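Local coordinates for protein TRAP-type transporter, periplasmic component (Cupriavidus necator, PDB 4P8B) that probably serves as the periplasmic solute-binding component of a TRAP transporter and binds (S)-2-acetolactate, at residues Y227-W237 against M294-L304; F136-L147 against I245-W253. All coordinates share one frame; numbering follows the deposited sequence. Where two conformers were deposited one is given.

Interaction 1. Residues Y227-W237 against M294-L304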
loop_
_atom_site.group_PDB
_atom_site.type_symbol
_atom_site.label_atom_id
_atom_site.label_comp_id
_atom_site.label_asym_id
_atom_site.label_seq_id
_atom_site.Cartn_x
_atom_site.Cartn_y
_atom_site.Cartn_z
ATOM N N TYR A 227 13.532 -8.228 -10.302
ATOM C CA TYR A 227 14.354 -9.368 -10.695
ATOM C C TYR A 227 15.761 -8.942 -11.089
ATOM O O TYR A 227 16.666 -9.759 -11.085
ATOM C CB TYR A 227 13.710 -10.172 -11.839
ATOM C CG TYR A 227 13.167 -9.315 -12.945
ATOM C CD1 TYR A 227 13.961 -8.908 -14.016
ATOM C CD2 TYR A 227 11.850 -8.880 -12.906
ATOM C CE1 TYR A 227 13.432 -8.092 -15.013
ATOM C CE2 TYR A 227 11.327 -8.086 -13.888
ATOM C CZ TYR A 227 12.105 -7.688 -14.937
ATOM O OH TYR A 227 11.560 -6.892 -15.919
ATOM N N THR A 228 15.965 -7.678 -11.448
ATOM C CA THR A 228 17.292 -7.175 -11.787
ATOM C C THR A 228 18.133 -6.839 -10.561
ATOM O O THR A 228 19.336 -6.583 -10.689
ATOM C CB THR A 228 17.260 -5.954 -12.727
ATOM O OG1 THR A 228 16.762 -4.800 -12.033
ATOM C CG2 THR A 228 16.412 -6.253 -13.961
ATOM N N VAL A 229 17.514 -6.852 -9.388
ATOM C CA VAL A 229 18.227 -6.663 -8.123
ATOM C C VAL A 229 17.997 -7.875 -7.213
ATOM O O VAL A 229 17.679 -7.750 -6.026
ATOM C CB VAL A 229 17.888 -5.321 -7.438
ATOM C CG1 VAL A 229 18.529 -4.159 -8.222
ATOM C CG2 VAL A 229 16.399 -5.119 -7.302
ATOM N N GLY A 230 18.162 -9.044 -7.821
ATOM C CA GLY A 230 18.251 -10.301 -7.106
ATOM C C GLY A 230 16.964 -10.992 -6.759
ATOM O O GLY A 230 17.019 -12.076 -6.189
ATOM N N GLN A 231 15.823 -10.429 -7.108
ATOM C CA GLN A 231 14.563 -10.967 -6.616
ATOM C C GLN A 231 14.062 -12.017 -7.597
ATOM O O GLN A 231 13.197 -11.750 -8.434
ATOM C CB GLN A 231 13.562 -9.849 -6.388
ATOM C CG GLN A 231 14.084 -8.791 -5.429
ATOM C CD GLN A 231 14.634 -9.384 -4.160
ATOM O OE1 GLN A 231 13.891 -9.989 -3.393
ATOM N NE2 GLN A 231 15.917 -9.230 -3.924
ATOM N N LYS A 232 14.574 -13.232 -7.428
ATOM C CA LYS A 232 14.363 -14.306 -8.405
ATOM C C LYS A 232 13.445 -15.411 -7.921
ATOM O O LYS A 232 13.127 -16.318 -8.690
ATOM C CB LYS A 232 15.716 -14.834 -8.880
ATOM C CG LYS A 232 16.441 -13.740 -9.705
ATOM C CD LYS A 232 17.881 -14.051 -10.018
ATOM C CE LYS A 232 18.558 -12.867 -10.691
ATOM N NZ LYS A 232 17.772 -12.360 -11.857
ATOM N N PHE A 233 13.040 -15.325 -6.657
ATOM C CA PHE A 233 12.039 -16.218 -6.061
ATOM C C PHE A 233 10.924 -15.332 -5.546
ATOM O O PHE A 233 11.192 -14.309 -4.902
ATOM C CB PHE A 233 12.640 -16.969 -4.887
ATOM C CG PHE A 233 13.736 -17.914 -5.270
ATOM C CD1 PHE A 233 13.461 -19.225 -5.614
ATOM C CD2 PHE A 233 15.061 -17.487 -5.299
ATOM C CE1 PHE A 233 14.479 -20.098 -5.960
ATOM C CE2 PHE A 233 16.080 -18.353 -5.663
ATOM C CZ PHE A 233 15.786 -19.672 -5.977
ATOM N N VAL A 234 9.677 -15.688 -5.846
ATOM C CA VAL A 234 8.504 -15.010 -5.319
ATOM C C VAL A 234 7.500 -16.047 -4.847
ATOM O O VAL A 234 7.291 -17.041 -5.520
ATOM C CB VAL A 234 7.813 -14.173 -6.425
ATOM C CG1 VAL A 234 6.435 -13.686 -5.972
ATOM C CG2 VAL A 234 8.676 -13.011 -6.844
ATOM N N THR A 235 6.867 -15.792 -3.699
ATOM C CA THR A 235 5.717 -16.594 -3.265
ATOM C C THR A 235 4.507 -15.706 -3.152
ATOM O O THR A 235 4.537 -14.688 -2.475
ATOM C CB THR A 235 6.000 -17.278 -1.943
ATOM O OG1 THR A 235 7.061 -18.194 -2.154
ATOM C CG2 THR A 235 4.770 -18.064 -1.430
ATOM N N THR A 236 3.444 -16.099 -3.853
ATOM C CA THR A 236 2.260 -15.265 -3.917
ATOM C C THR A 236 1.327 -15.530 -2.733
ATOM O O THR A 236 0.138 -15.842 -2.913
ATOM C CB THR A 236 1.519 -15.500 -5.222
ATOM O OG1 THR A 236 1.206 -16.893 -5.333
ATOM C CG2 THR A 236 2.367 -15.038 -6.425
ATOM N N TRP A 237 1.858 -15.416 -1.530
ATOM C CA TRP A 237 1.112 -15.726 -0.306
ATOM C C TRP A 237 -0.003 -14.751 0.045
ATOM O O TRP A 237 -0.847 -15.087 0.868
ATOM C CB TRP A 237 2.076 -15.839 0.849
ATOM C CG TRP A 237 2.834 -14.589 1.247
ATOM C CD1 TRP A 237 2.917 -13.390 0.579
ATOM C CD2 TRP A 237 3.623 -14.439 2.423
ATOM N NE1 TRP A 237 3.727 -12.530 1.272
ATOM C CE2 TRP A 237 4.165 -13.138 2.413
ATOM C CE3 TRP A 237 3.945 -15.300 3.485
ATOM C CZ2 TRP A 237 4.967 -12.672 3.439
ATOM C CZ3 TRP A 237 4.740 -14.835 4.493
ATOM C CH2 TRP A 237 5.256 -13.529 4.462
HETATM N N MSE A 294 6.453 -12.453 -15.209
HETATM C CA MSE A 294 7.676 -12.360 -14.414
HETATM C C MSE A 294 8.468 -13.657 -14.513
HETATM O O MSE A 294 9.693 -13.631 -14.607
HETATM C CB MSE A 294 7.325 -12.079 -12.963
HETATM C CG MSE A 294 6.633 -10.766 -12.755
HETATM SE SE MSE A 294 7.622 -9.225 -13.366
HETATM C CE MSE A 294 6.756 -8.998 -15.084
ATOM N N GLU A 295 7.783 -14.799 -14.544
ATOM C CA GLU A 295 8.480 -16.067 -14.790
ATOM C C GLU A 295 9.374 -15.966 -16.035
ATOM O O GLU A 295 10.513 -16.462 -16.062
ATOM C CB GLU A 295 7.491 -17.223 -14.960
ATOM C CG GLU A 295 6.753 -17.590 -13.689
ATOM C CD GLU A 295 5.593 -18.536 -13.941
ATOM O OE1 GLU A 295 5.241 -18.782 -15.124
ATOM O OE2 GLU A 295 5.025 -19.021 -12.943
ATOM N N ALA A 296 8.867 -15.315 -17.077
ATOM C CA ALA A 296 9.592 -15.159 -18.327
ATOM C C ALA A 296 10.900 -14.376 -18.162
ATOM O O ALA A 296 11.810 -14.529 -18.980
ATOM C CB ALA A 296 8.695 -14.492 -19.382
ATOM N N HIS A 297 11.008 -13.583 -17.104
ATOM C CA HIS A 297 12.220 -12.834 -16.784
ATOM C C HIS A 297 13.155 -13.610 -15.860
ATOM O O HIS A 297 14.130 -13.067 -15.336
ATOM C CB HIS A 297 11.840 -11.499 -16.111
ATOM C CG HIS A 297 11.298 -10.480 -17.062
ATOM N ND1 HIS A 297 12.101 -9.792 -17.943
ATOM C CD2 HIS A 297 10.039 -10.023 -17.265
ATOM C CE1 HIS A 297 11.361 -8.954 -18.649
ATOM N NE2 HIS A 297 10.105 -9.082 -18.265
ATOM N N GLY A 298 12.857 -14.884 -15.645
ATOM C CA GLY A 298 13.716 -15.726 -14.834
ATOM C C GLY A 298 13.319 -15.766 -13.366
ATOM O O GLY A 298 14.119 -16.077 -12.498
ATOM N N VAL A 299 12.062 -15.472 -13.072
ATOM C CA VAL A 299 11.579 -15.536 -11.693
ATOM C C VAL A 299 10.840 -16.839 -11.402
ATOM O O VAL A 299 9.921 -17.212 -12.127
ATOM C CB VAL A 299 10.656 -14.353 -11.398
ATOM C CG1 VAL A 299 10.165 -14.386 -9.955
ATOM C CG2 VAL A 299 11.379 -13.047 -11.663
ATOM N N LYS A 300 11.270 -17.550 -10.365
ATOM C CA LYS A 300 10.548 -18.739 -9.919
ATOM C C LYS A 300 9.420 -18.300 -8.998
ATOM O O LYS A 300 9.666 -17.848 -7.894
ATOM C CB LYS A 300 11.451 -19.702 -9.169
ATOM C CG LYS A 300 10.746 -20.975 -8.787
ATOM C CD LYS A 300 11.671 -21.951 -8.093
ATOM C CE LYS A 300 10.915 -23.200 -7.691
ATOM N NZ LYS A 300 10.778 -24.086 -8.868
ATOM N N VAL A 301 8.188 -18.440 -9.471
ATOM C CA VAL A 301 7.003 -18.013 -8.723
ATOM C C VAL A 301 6.343 -19.245 -8.137
ATOM O O VAL A 301 6.027 -20.194 -8.843
ATOM C CB VAL A 301 6.006 -17.262 -9.629
ATOM C CG1 VAL A 301 4.774 -16.799 -8.821
ATOM C CG2 VAL A 301 6.665 -16.075 -10.274
ATOM N N THR A 302 6.145 -19.191 -6.822
ATOM C CA THR A 302 5.575 -20.281 -6.047
ATOM C C THR A 302 4.177 -19.907 -5.577
ATOM O O THR A 302 3.973 -18.832 -5.025
ATOM C CB THR A 302 6.467 -20.533 -4.824
ATOM O OG1 THR A 302 7.745 -21.011 -5.273
ATOM C CG2 THR A 302 5.841 -21.531 -3.871
ATOM N N HIS A 303 3.233 -20.802 -5.816
ATOM C CA HIS A 303 1.861 -20.675 -5.329
ATOM C C HIS A 303 1.647 -21.729 -4.249
ATOM O O HIS A 303 1.894 -22.913 -4.460
ATOM C CB HIS A 303 0.892 -20.852 -6.506
ATOM C CG HIS A 303 1.163 -19.903 -7.639
ATOM N ND1 HIS A 303 0.691 -18.610 -7.653
ATOM C CD2 HIS A 303 1.885 -20.050 -8.779
ATOM C CE1 HIS A 303 1.104 -17.999 -8.750
ATOM N NE2 HIS A 303 1.816 -18.859 -9.459
ATOM N N LEU A 304 1.214 -21.285 -3.069
ATOM C CA LEU A 304 1.026 -22.172 -1.921
ATOM C C LEU A 304 -0.219 -23.050 -2.037
ATOM O O LEU A 304 -1.240 -22.632 -2.591
ATOM C CB LEU A 304 0.874 -21.345 -0.624
ATOM C CG LEU A 304 2.035 -20.394 -0.319
ATOM C CD1 LEU A 304 1.782 -19.677 0.987
ATOM C CD2 LEU A 304 3.322 -21.171 -0.245
HETATM O O HOH W 1 15.786 -13.218 -13.585
HETATM O O HOH W 2 -0.069 -18.714 -3.404
#
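Tyr227 and His297 form an offset stack, with ring centroids 4.4 Å apart and planes only 14° from parallel. The tyrosine OH lies over the centre of the imidazole, while His297 CB stands above the phenol ring in a CH-pi contact, 3.8 Å from its centroid. Tyr227 chi1 of 45° puts CG between backbone N and carbonyl carbon, and from there one face of the ring turns to His297, in the turn Glu295-Gly298. Selenomethionine Met294 runs roughly at right angles to the tyrosine, its SE obliquely placed 3.9 Å from Tyr227 CE2. Val299 splits its two methyls: CG2 meets Tyr227 CB at 3.7 Å, and CG1 packs on Val234 CG2.

Strands 233-235 and 300-302 then pair in parallel, their axes 17° apart. Lys232 O accepts from Lys300 N at 2.8 Å; the ladder continues through Val234 N to Lys300 O, Thr302 N to Val234 O and Thr236 N to Thr302 O. On the face of Phe233 and Thr235, Thr235 OG1 lies 3.6 Å from Thr302 CB; the hydroxyls themselves bond outside the pair, Thr235 OG1 with Ile164 O and Thr302 OG1 with Glu163 OE2. On the face of Val234 and Val301, Trp291 of helix 289-295 touches both valines. Thr235 CG2 meets Leu304 CD2 at 3.6 Å. Backbone bonds therefore set the register of this outermost strand, 300-302, while the His297 stack and Val299 CG2 pack the turn and the residue after it against Tyr227.

Interaction 2. Residues F136-L147 against I245-W253; sequences FATLEKAGVVPL and IFVVNKQIW
Val145 O receives two groups from the partner strand: Val248 N in a hydrogen bond of 2.9 Å, and Val247 CA in a CA-H...O contact of 3.2 Å. The return bond, Val145 N to Val248 O, closes this hydrogen-bonded antiparallel pair, and Leu147 N to Phe246 O extends the ladder. Beside it, Val145 meets Trp253 almost squarely: CG1 stands over the five-membered ring, 3.8 Å from its centroid and 6° off the normal. The indole gets there because Trp253 CG lies opposite its backbone N (chi1 -177°), and its far end meets Leu147, whose CD2 comes obliquely within 3.6 Å of Trp253 CH2. Strand 144-154 is the outermost member of a five-stranded mixed sheet, next to strand 241-249, in the periplasmic binding protein fold. Each segment also carries a helix junction. Helix 130-141 ends in a Schellman motif at Gly143, whose O accepts a longer bond from Lys250 N, with the donor well above the carbonyl plane. Asn249 is the N-cap of helix 250-255, its OD1 accepting from Ile252 N at 2.9 Å and weakly from Gln251 N. On the sheet face opposite Val145, Val144 CG1 packs 3.6 Å from Val247 CB, and Leu139 CD1 meets Ile245 CD1 tip to tip at 3.7 Å. Ile245 CG2 approaches the Phe136 ring obliquely, and Pro146 CB lies over a face of that ring.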
loop_
_atom_site.group_PDB
_atom_site.type_symbol
_atom_site.label_atom_id
_atom_site.label_comp_id
_atom_site.label_asym_id
_atom_site.label_seq_id
_atom_site.Cartn_x
_atom_site.Cartn_y
_atom_site.Cartn_z
ATOM N N PHE A 136 -12.083 6.542 7.150
ATOM C CA PHE A 136 -12.189 7.905 6.621
ATOM C C PHE A 136 -12.590 8.912 7.696
ATOM O O PHE A 136 -12.026 9.999 7.765
ATOM C CB PHE A 136 -13.152 7.982 5.436
ATOM C CG PHE A 136 -12.497 7.736 4.092
ATOM C CD1 PHE A 136 -11.368 6.954 3.970
ATOM C CD2 PHE A 136 -13.051 8.298 2.946
ATOM C CE1 PHE A 136 -10.766 6.755 2.714
ATOM C CE2 PHE A 136 -12.456 8.094 1.700
ATOM C CZ PHE A 136 -11.339 7.317 1.596
ATOM N N ALA A 137 -13.540 8.544 8.557
ATOM C CA ALA A 137 -13.944 9.444 9.640
ATOM C C ALA A 137 -12.774 9.727 10.576
ATOM O O ALA A 137 -12.595 10.874 11.021
ATOM C CB ALA A 137 -15.116 8.862 10.419
ATOM N N THR A 138 -11.972 8.705 10.859
ATOM C CA THR A 138 -10.822 8.861 11.728
ATOM C C THR A 138 -9.806 9.810 11.084
ATOM O O THR A 138 -9.235 10.690 11.739
ATOM C CB THR A 138 -10.172 7.501 12.027
ATOM O OG1 THR A 138 -11.055 6.704 12.840
ATOM C CG2 THR A 138 -8.846 7.685 12.757
ATOM N N LEU A 139 -9.576 9.645 9.785
ATOM C CA LEU A 139 -8.636 10.508 9.084
ATOM C C LEU A 139 -9.095 11.966 9.065
ATOM O O LEU A 139 -8.301 12.883 9.292
ATOM C CB LEU A 139 -8.427 10.000 7.653
ATOM C CG LEU A 139 -7.678 8.687 7.507
ATOM C CD1 LEU A 139 -7.738 8.230 6.063
ATOM C CD2 LEU A 139 -6.250 8.858 7.967
ATOM N N GLU A 140 -10.379 12.178 8.800
ATOM C CA GLU A 140 -10.933 13.522 8.730
ATOM C C GLU A 140 -10.712 14.247 10.059
ATOM O O GLU A 140 -10.330 15.423 10.089
ATOM C CB GLU A 140 -12.414 13.465 8.349
ATOM C CG GLU A 140 -12.972 14.809 7.900
ATOM C CD GLU A 140 -13.246 15.739 9.062
ATOM O OE1 GLU A 140 -13.501 15.234 10.176
ATOM O OE2 GLU A 140 -13.201 16.974 8.860
ATOM N N LYS A 141 -10.909 13.538 11.163
ATOM C CA LYS A 141 -10.768 14.160 12.476
ATOM C C LYS A 141 -9.320 14.538 12.718
ATOM O O LYS A 141 -9.030 15.474 13.471
ATOM C CB LYS A 141 -11.251 13.217 13.583
ATOM C CG LYS A 141 -12.757 13.023 13.632
ATOM C CD LYS A 141 -13.153 12.113 14.787
ATOM C CE LYS A 141 -14.674 12.013 14.947
ATOM N NZ LYS A 141 -15.288 11.079 13.952
ATOM N N ALA A 142 -8.413 13.809 12.070
ATOM C CA ALA A 142 -6.979 14.024 12.236
ATOM C C ALA A 142 -6.428 15.169 11.394
ATOM O O ALA A 142 -5.232 15.453 11.449
ATOM C CB ALA A 142 -6.228 12.741 11.909
ATOM N N GLY A 143 -7.273 15.817 10.601
ATOM C CA GLY A 143 -6.837 16.982 9.847
ATOM C C GLY A 143 -6.395 16.681 8.430
ATOM O O GLY A 143 -5.736 17.487 7.781
ATOM N N VAL A 144 -6.810 15.522 7.916
ATOM C CA VAL A 144 -6.409 15.061 6.587
ATOM C C VAL A 144 -7.652 14.542 5.851
ATOM O O VAL A 144 -8.128 13.445 6.151
ATOM C CB VAL A 144 -5.320 13.974 6.715
ATOM C CG1 VAL A 144 -4.962 13.339 5.352
ATOM C CG2 VAL A 144 -4.073 14.569 7.378
ATOM N N VAL A 145 -8.137 15.297 4.858
ATOM C CA VAL A 145 -9.441 15.048 4.262
ATOM C C VAL A 145 -9.327 13.922 3.244
ATOM O O VAL A 145 -8.691 14.097 2.185
ATOM C CB VAL A 145 -9.976 16.305 3.573
ATOM C CG1 VAL A 145 -11.358 16.045 2.974
ATOM C CG2 VAL A 145 -10.038 17.484 4.558
ATOM N N PRO A 146 -9.913 12.754 3.551
ATOM C CA PRO A 146 -9.860 11.630 2.615
ATOM C C PRO A 146 -10.950 11.694 1.568
ATOM O O PRO A 146 -12.102 12.023 1.912
ATOM C CB PRO A 146 -10.075 10.424 3.520
ATOM C CG PRO A 146 -11.034 10.935 4.556
ATOM C CD PRO A 146 -10.668 12.403 4.768
ATOM N N LEU A 147 -10.623 11.385 0.321
ATOM C CA LEU A 147 -11.543 11.565 -0.792
ATOM C C LEU A 147 -11.846 10.298 -1.591
ATOM O O LEU A 147 -12.900 10.200 -2.209
ATOM C CB LEU A 147 -10.987 12.612 -1.748
ATOM C CG LEU A 147 -10.792 14.010 -1.144
ATOM C CD1 LEU A 147 -10.177 14.943 -2.180
ATOM C CD2 LEU A 147 -12.091 14.611 -0.590
ATOM N N ILE A 245 -4.919 5.844 -0.362
ATOM C CA ILE A 245 -5.930 6.849 -0.068
ATOM C C ILE A 245 -5.498 8.176 -0.673
ATOM O O ILE A 245 -4.346 8.608 -0.535
ATOM C CB ILE A 245 -6.168 7.012 1.451
ATOM C CG1 ILE A 245 -6.464 5.646 2.083
ATOM C CG2 ILE A 245 -7.309 7.988 1.714
ATOM C CD1 ILE A 245 -6.626 5.701 3.601
ATOM N N PHE A 246 -6.462 8.801 -1.346
ATOM C CA PHE A 246 -6.331 10.127 -1.943
ATOM C C PHE A 246 -6.755 11.136 -0.871
ATOM O O PHE A 246 -7.898 11.063 -0.385
ATOM C CB PHE A 246 -7.262 10.247 -3.169
ATOM C CG PHE A 246 -6.876 9.397 -4.354
ATOM C CD1 PHE A 246 -6.980 8.027 -4.310
ATOM C CD2 PHE A 246 -6.439 9.993 -5.536
ATOM C CE1 PHE A 246 -6.638 7.272 -5.390
ATOM C CE2 PHE A 246 -6.095 9.231 -6.619
ATOM C CZ PHE A 246 -6.188 7.886 -6.555
ATOM N N VAL A 247 -5.889 12.079 -0.506
ATOM C CA VAL A 247 -6.181 13.001 0.593
ATOM C C VAL A 247 -5.714 14.408 0.297
ATOM O O VAL A 247 -4.835 14.634 -0.525
ATOM C CB VAL A 247 -5.490 12.574 1.914
ATOM C CG1 VAL A 247 -5.908 11.186 2.336
ATOM C CG2 VAL A 247 -3.970 12.665 1.785
ATOM N N VAL A 248 -6.328 15.363 0.987
ATOM C CA VAL A 248 -5.961 16.772 0.888
ATOM C C VAL A 248 -5.801 17.294 2.304
ATOM O O VAL A 248 -6.589 16.971 3.188
ATOM C CB VAL A 248 -7.054 17.577 0.155
ATOM C CG1 VAL A 248 -6.666 19.064 0.057
ATOM C CG2 VAL A 248 -7.293 17.028 -1.213
ATOM N N ASN A 249 -4.787 18.120 2.527
ATOM C CA ASN A 249 -4.658 18.835 3.795
ATOM C C ASN A 249 -5.931 19.658 4.110
ATOM O O ASN A 249 -6.517 20.213 3.208
ATOM C CB ASN A 249 -3.416 19.736 3.741
ATOM C CG ASN A 249 -3.396 20.787 4.851
ATOM O OD1 ASN A 249 -4.025 21.849 4.743
ATOM N ND2 ASN A 249 -2.702 20.485 5.936
ATOM N N LYS A 250 -6.355 19.636 5.372
ATOM C CA LYS A 250 -7.625 20.242 5.813
ATOM C C LYS A 250 -7.704 21.725 5.486
ATOM O O LYS A 250 -8.728 22.198 4.986
ATOM C CB LYS A 250 -7.799 20.002 7.316
ATOM C CG LYS A 250 -9.074 20.596 7.952
ATOM C CD LYS A 250 -9.111 20.226 9.433
ATOM C CE LYS A 250 -10.291 20.845 10.164
ATOM N NZ LYS A 250 -11.582 20.234 9.751
ATOM N N GLN A 251 -6.624 22.459 5.726
ATOM C CA GLN A 251 -6.670 23.902 5.488
ATOM C C GLN A 251 -6.652 24.229 3.989
ATOM O O GLN A 251 -7.267 25.190 3.546
ATOM C CB GLN A 251 -5.555 24.613 6.247
ATOM C CG GLN A 251 -5.778 24.646 7.762
ATOM C CD GLN A 251 -5.327 23.380 8.463
ATOM O OE1 GLN A 251 -4.399 22.709 8.017
ATOM N NE2 GLN A 251 -5.982 23.049 9.577
ATOM N N ILE A 252 -5.968 23.400 3.198
ATOM C CA ILE A 252 -5.993 23.551 1.753
ATOM C C ILE A 252 -7.410 23.278 1.284
ATOM O O ILE A 252 -7.984 24.033 0.493
ATOM C CB ILE A 252 -5.018 22.551 1.072
ATOM C CG1 ILE A 252 -3.574 22.908 1.424
ATOM C CG2 ILE A 252 -5.222 22.536 -0.426
ATOM C CD1 ILE A 252 -3.086 24.207 0.822
ATOM N N TRP A 253 -7.982 22.190 1.793
ATOM C CA TRP A 253 -9.358 21.814 1.470
ATOM C C TRP A 253 -10.314 22.994 1.730
ATOM O O TRP A 253 -11.037 23.393 0.826
ATOM C CB TRP A 253 -9.746 20.578 2.283
ATOM C CG TRP A 253 -11.105 20.008 2.011
ATOM C CD1 TRP A 253 -12.176 20.033 2.862
ATOM C CD2 TRP A 253 -11.561 19.349 0.816
ATOM N NE1 TRP A 253 -13.256 19.411 2.285
ATOM C CE2 TRP A 253 -12.914 18.997 1.025
ATOM C CE3 TRP A 253 -10.963 19.024 -0.406
ATOM C CZ2 TRP A 253 -13.671 18.327 0.065
ATOM C CZ3 TRP A 253 -11.727 18.366 -1.364
ATOM C CH2 TRP A 253 -13.057 18.018 -1.118
#

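Both interactions join an outermost strand to its neighbour, but in different sheets on opposite sides of the chain's centre, with contact centres about 37 Å apart. Strand 233-235 leads into strand 241-249, so one run of chain supplies a partner to each. The pairing is parallel in interaction 1 and antiparallel in interaction 2. Interaction 2 is the more buried: none of its touching residues is exposed, and aliphatic and aromatic carbons dominate beside the ladder. Interaction 1 is mixed, with exposed histidines and lysines, an aromatic stack and threonine hydroxyls. Neither includes a ligand-binding residue; the side chains of Gln231 and Ile245 are about 11 and 12 Å from the bound acetolactate.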